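PDB 6CTZ: gentamicin resistance protein, which probably inactivates gentamicin, kanamycin and related aminoglycoside antibiotics by transferring a phosphate from a guanine nucleotide to their 2''-hydroxyl. Local coordinates for residues A[189-195]-A[225-230]. The protein carries 2 engineered substitutions. Residues are numbered along the deposited sequence; the frame is centred on the assembly and turned at random.
With KAN (kanamycin a), chain E.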
loop_
_atom_site.group_PDB
_atom_site.type_symbol
_atom_site.label_atom_id
_atom_site.label_comp_id
_atom_site.label_asym_id
_atom_site.label_seq_id
_atom_site.Cartn_x
_atom_site.Cartn_y
_atom_site.Cartn_z
ATOM N N ILE A 189 -9.814 -1.285 -4.015
ATOM C CA ILE A 189 -8.599 -0.475 -3.964
ATOM C C ILE A 189 -7.400 -1.377 -3.701
ATOM O O ILE A 189 -7.519 -2.456 -3.110
ATOM C CB ILE A 189 -8.662 0.658 -2.911
ATOM C CG1 ILE A 189 -8.700 0.120 -1.477
ATOM C CG2 ILE A 189 -9.864 1.555 -3.165
ATOM C CD1 ILE A 189 -8.456 1.196 -0.431
ATOM N N HIS A 190 -6.222 -0.911 -4.138
ATOM C CA HIS A 190 -4.981 -1.611 -3.812
ATOM C C HIS A 190 -4.700 -1.530 -2.314
ATOM O O HIS A 190 -4.325 -2.531 -1.686
ATOM C CB HIS A 190 -3.841 -1.010 -4.631
ATOM C CG HIS A 190 -2.491 -1.589 -4.337
ATOM N ND1 HIS A 190 -1.747 -1.227 -3.238
ATOM C CD2 HIS A 190 -1.737 -2.478 -5.031
ATOM C CE1 HIS A 190 -0.592 -1.874 -3.258
ATOM N NE2 HIS A 190 -0.561 -2.642 -4.336
ATOM N N GLY A 191 -4.908 -0.352 -1.720
ATOM C CA GLY A 191 -4.831 -0.186 -0.289
ATOM C C GLY A 191 -3.471 0.160 0.273
ATOM O O GLY A 191 -3.393 0.555 1.441
ATOM N N ASP A 192 -2.403 0.028 -0.503
ATOM C CA ASP A 192 -1.067 0.363 -0.024
ATOM C C ASP A 192 -0.235 0.835 -1.216
ATOM O O ASP A 192 0.852 0.323 -1.499
ATOM C CB ASP A 192 -0.451 -0.841 0.693
ATOM C CG ASP A 192 0.695 -0.469 1.611
ATOM O OD1 ASP A 192 0.757 0.681 2.103
ATOM O OD2 ASP A 192 1.535 -1.357 1.868
ATOM N N LEU A 193 -0.763 1.817 -1.954
ATOM C CA LEU A 193 -0.262 2.123 -3.295
ATOM C C LEU A 193 0.848 3.175 -3.223
ATOM O O LEU A 193 0.693 4.332 -3.607
ATOM C CB LEU A 193 -1.413 2.540 -4.201
ATOM C CG LEU A 193 -1.104 2.599 -5.696
ATOM C CD1 LEU A 193 -0.757 1.215 -6.240
ATOM C CD2 LEU A 193 -2.294 3.151 -6.455
ATOM N N SER A 194 1.990 2.733 -2.723
ATOM C CA SER A 194 3.164 3.558 -2.522
ATOM C C SER A 194 4.256 3.158 -3.501
ATOM O O SER A 194 4.268 2.028 -4.005
ATOM C CB SER A 194 3.678 3.409 -1.082
ATOM O OG SER A 194 3.685 2.053 -0.663
ATOM N N PRO A 195 5.210 4.058 -3.778
ATOM C CA PRO A 195 6.171 3.814 -4.869
ATOM C C PRO A 195 7.207 2.744 -4.559
ATOM O O PRO A 195 7.909 2.312 -5.490
ATOM C CB PRO A 195 6.797 5.198 -5.115
ATOM C CG PRO A 195 6.568 5.948 -3.836
ATOM C CD PRO A 195 5.223 5.474 -3.357
ATOM N N TYR A 225 -8.727 6.683 -1.229
ATOM C CA TYR A 225 -7.633 6.258 -0.362
ATOM C C TYR A 225 -6.391 5.869 -1.162
ATOM O O TYR A 225 -5.268 5.992 -0.657
ATOM C CB TYR A 225 -8.049 5.111 0.572
ATOM C CG TYR A 225 -6.987 4.895 1.610
ATOM C CD1 TYR A 225 -6.921 5.717 2.729
ATOM C CD2 TYR A 225 -6.000 3.917 1.447
ATOM C CE1 TYR A 225 -5.924 5.564 3.675
ATOM C CE2 TYR A 225 -4.992 3.758 2.390
ATOM C CZ TYR A 225 -4.967 4.583 3.506
ATOM O OH TYR A 225 -3.973 4.447 4.446
ATOM N N ASP A 226 -6.559 5.419 -2.409
ATOM C CA ASP A 226 -5.382 5.024 -3.181
ATOM C C ASP A 226 -4.538 6.208 -3.618
ATOM O O ASP A 226 -3.506 6.003 -4.264
ATOM C CB ASP A 226 -5.759 4.132 -4.368
ATOM C CG ASP A 226 -5.722 2.640 -4.032
ATOM O OD1 ASP A 226 -5.253 2.247 -2.934
ATOM O OD2 ASP A 226 -6.147 1.853 -4.904
ATOM N N TYR A 227 -4.926 7.438 -3.275
ATOM C CA TYR A 227 -4.044 8.575 -3.478
ATOM C C TYR A 227 -3.123 8.856 -2.293
ATOM O O TYR A 227 -2.232 9.698 -2.432
ATOM C CB TYR A 227 -4.861 9.840 -3.751
ATOM C CG TYR A 227 -5.600 9.863 -5.068
ATOM C CD1 TYR A 227 -4.911 9.942 -6.277
ATOM C CD2 TYR A 227 -6.992 9.866 -5.105
ATOM C CE1 TYR A 227 -5.576 9.993 -7.477
ATOM C CE2 TYR A 227 -7.675 9.924 -6.315
ATOM C CZ TYR A 227 -6.959 9.981 -7.494
ATOM O OH TYR A 227 -7.595 10.054 -8.708
ATOM N N VAL A 228 -3.304 8.189 -1.143
ATOM C CA VAL A 228 -2.648 8.640 0.092
ATOM C C VAL A 228 -1.128 8.649 -0.031
ATOM O O VAL A 228 -0.477 9.622 0.369
ATOM C CB VAL A 228 -3.145 7.870 1.332
ATOM C CG1 VAL A 228 -2.778 6.400 1.287
ATOM C CG2 VAL A 228 -2.588 8.510 2.608
ATOM N N TYR A 229 -0.538 7.570 -0.569
ATOM C CA TYR A 229 0.917 7.512 -0.682
ATOM C C TYR A 229 1.443 8.167 -1.944
ATOM O O TYR A 229 2.617 8.553 -1.983
ATOM C CB TYR A 229 1.446 6.080 -0.505
ATOM C CG TYR A 229 1.005 5.508 0.821
ATOM C CD1 TYR A 229 1.425 6.076 2.020
ATOM C CD2 TYR A 229 0.141 4.419 0.878
ATOM C CE1 TYR A 229 0.987 5.587 3.236
ATOM C CE2 TYR A 229 -0.298 3.921 2.094
ATOM C CZ TYR A 229 0.125 4.514 3.268
ATOM O OH TYR A 229 -0.308 4.024 4.474
ATOM N N LEU A 230 0.602 8.346 -2.963
ATOM C CA LEU A 230 0.983 9.256 -4.035
ATOM C C LEU A 230 1.237 10.650 -3.468
ATOM O O LEU A 230 2.240 11.297 -3.790
ATOM C CB LEU A 230 -0.095 9.283 -5.126
ATOM C CG LEU A 230 -0.311 7.960 -5.868
ATOM C CD1 LEU A 230 -1.272 8.151 -7.035
ATOM C CD2 LEU A 230 0.996 7.321 -6.319
HETATM C C1 KAN E . 5.672 5.818 6.798
HETATM C C2 KAN E . 5.422 7.216 7.363
HETATM C C3 KAN E . 6.282 8.221 6.625
HETATM C C4 KAN E . 7.731 7.799 6.806
HETATM C C5 KAN E . 7.963 6.386 6.278
HETATM C C6 KAN E . 9.391 5.916 6.532
HETATM C C7 KAN E . 3.555 2.864 2.941
HETATM C C8 KAN E . 3.820 2.418 4.376
HETATM C C9 KAN E . 4.026 3.640 5.277
HETATM C C10 KAN E . 5.148 4.542 4.763
HETATM C C11 KAN E . 4.899 4.925 3.302
HETATM C C12 KAN E . 4.724 3.692 2.424
HETATM C C13 KAN E . 2.849 0.746 5.847
HETATM C C14 KAN E . 1.998 -0.497 5.639
HETATM C C15 KAN E . 0.526 -0.078 5.568
HETATM C C16 KAN E . 0.153 0.693 6.829
HETATM C C17 KAN E . 1.109 1.853 7.024
HETATM C C18 KAN E . 0.814 2.538 8.350
HETATM N N1 KAN E . 9.513 4.552 6.053
HETATM N N2 KAN E . 5.991 5.738 2.775
HETATM N N3 KAN E . 3.336 1.689 2.098
HETATM N N4 KAN E . -0.370 -1.217 5.405
HETATM O O5 KAN E . 7.050 5.431 6.833
HETATM O O6 KAN E . 4.039 7.541 7.199
HETATM O O7 KAN E . 6.089 9.539 7.149
HETATM O O8 KAN E . 8.571 8.717 6.102
HETATM O O9 KAN E . 5.168 5.790 5.459
HETATM O O10 KAN E . 4.377 3.195 6.598
HETATM O O11 KAN E . 2.666 1.658 4.765
HETATM O O12 KAN E . 2.445 1.378 7.059
HETATM O O13 KAN E . 2.445 -1.148 4.447
HETATM O O14 KAN E . -1.179 1.229 6.750
HETATM O O15 KAN E . 1.717 3.635 8.523
HETATM O O HOH W 1 -1.797 1.163 3.517
HETATM O O HOH W 2 -3.268 3.055 -1.104
HETATM O O HOH W 3 -1.330 5.880 -2.698
#
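Asp226 grips the backbone at His190 and Gly191, the start of the catalytic loop of the protein-kinase-like fold, whose His-Gly-Asp sequence corresponds to the HRD motif of protein kinases. Followed outward from the 3-10 segment 225-227, its CB lies 4.2 Å from Leu193 CD2, and its CG sits beside Ile189 CB. The carboxylate then splits its work: OD2 accepts His190 N at 2.9 Å, and OD1 accepts Gly191 N with an N-H...O angle of 162°. Both oxygens use their syn lone pairs, a two-pronged grip that fixes the rotation of the buried carboxylate. OD1 also takes a hydrogen bond from a water that in turn accepts Leu193 N, so one aspartate reaches three backbone N-H groups of the loop, two directly and that of Leu193 through water. A second water donates to both Leu193 O and Asp226 O and accepts Leu230 N, joining the inverse gamma turn centred on Leu193 to helix 228-234. His190 ND1, in turn, accepts Asp192 N nearly in its ring plane, while NE2 is held by Ile213 O.

Nearer the antibiotic, Tyr229 CB packs against Ser194 CB at 3.5 Å. Its ring is sandwiched: Val228 CG1 lies toward the rim of one face, and kanamycin C7 is centred over the other. Tyr229 OH is anchored by Asp265. The Asp192 carboxylate, carried away from the backbone N by a chi1 of -160°, stands with its plane 78° from that of the Tyr229 ring and spans two rings of kanamycin. OD2 accepts O13 of the amino sugar, the hydroxyl expected to be phosphorylated, consistent with a catalytic-base position. Ser194 OG, also bonded to Asp196, shares the 2-deoxystreptamine amine N3 with Asp192 OD1, each at 2.8 Å.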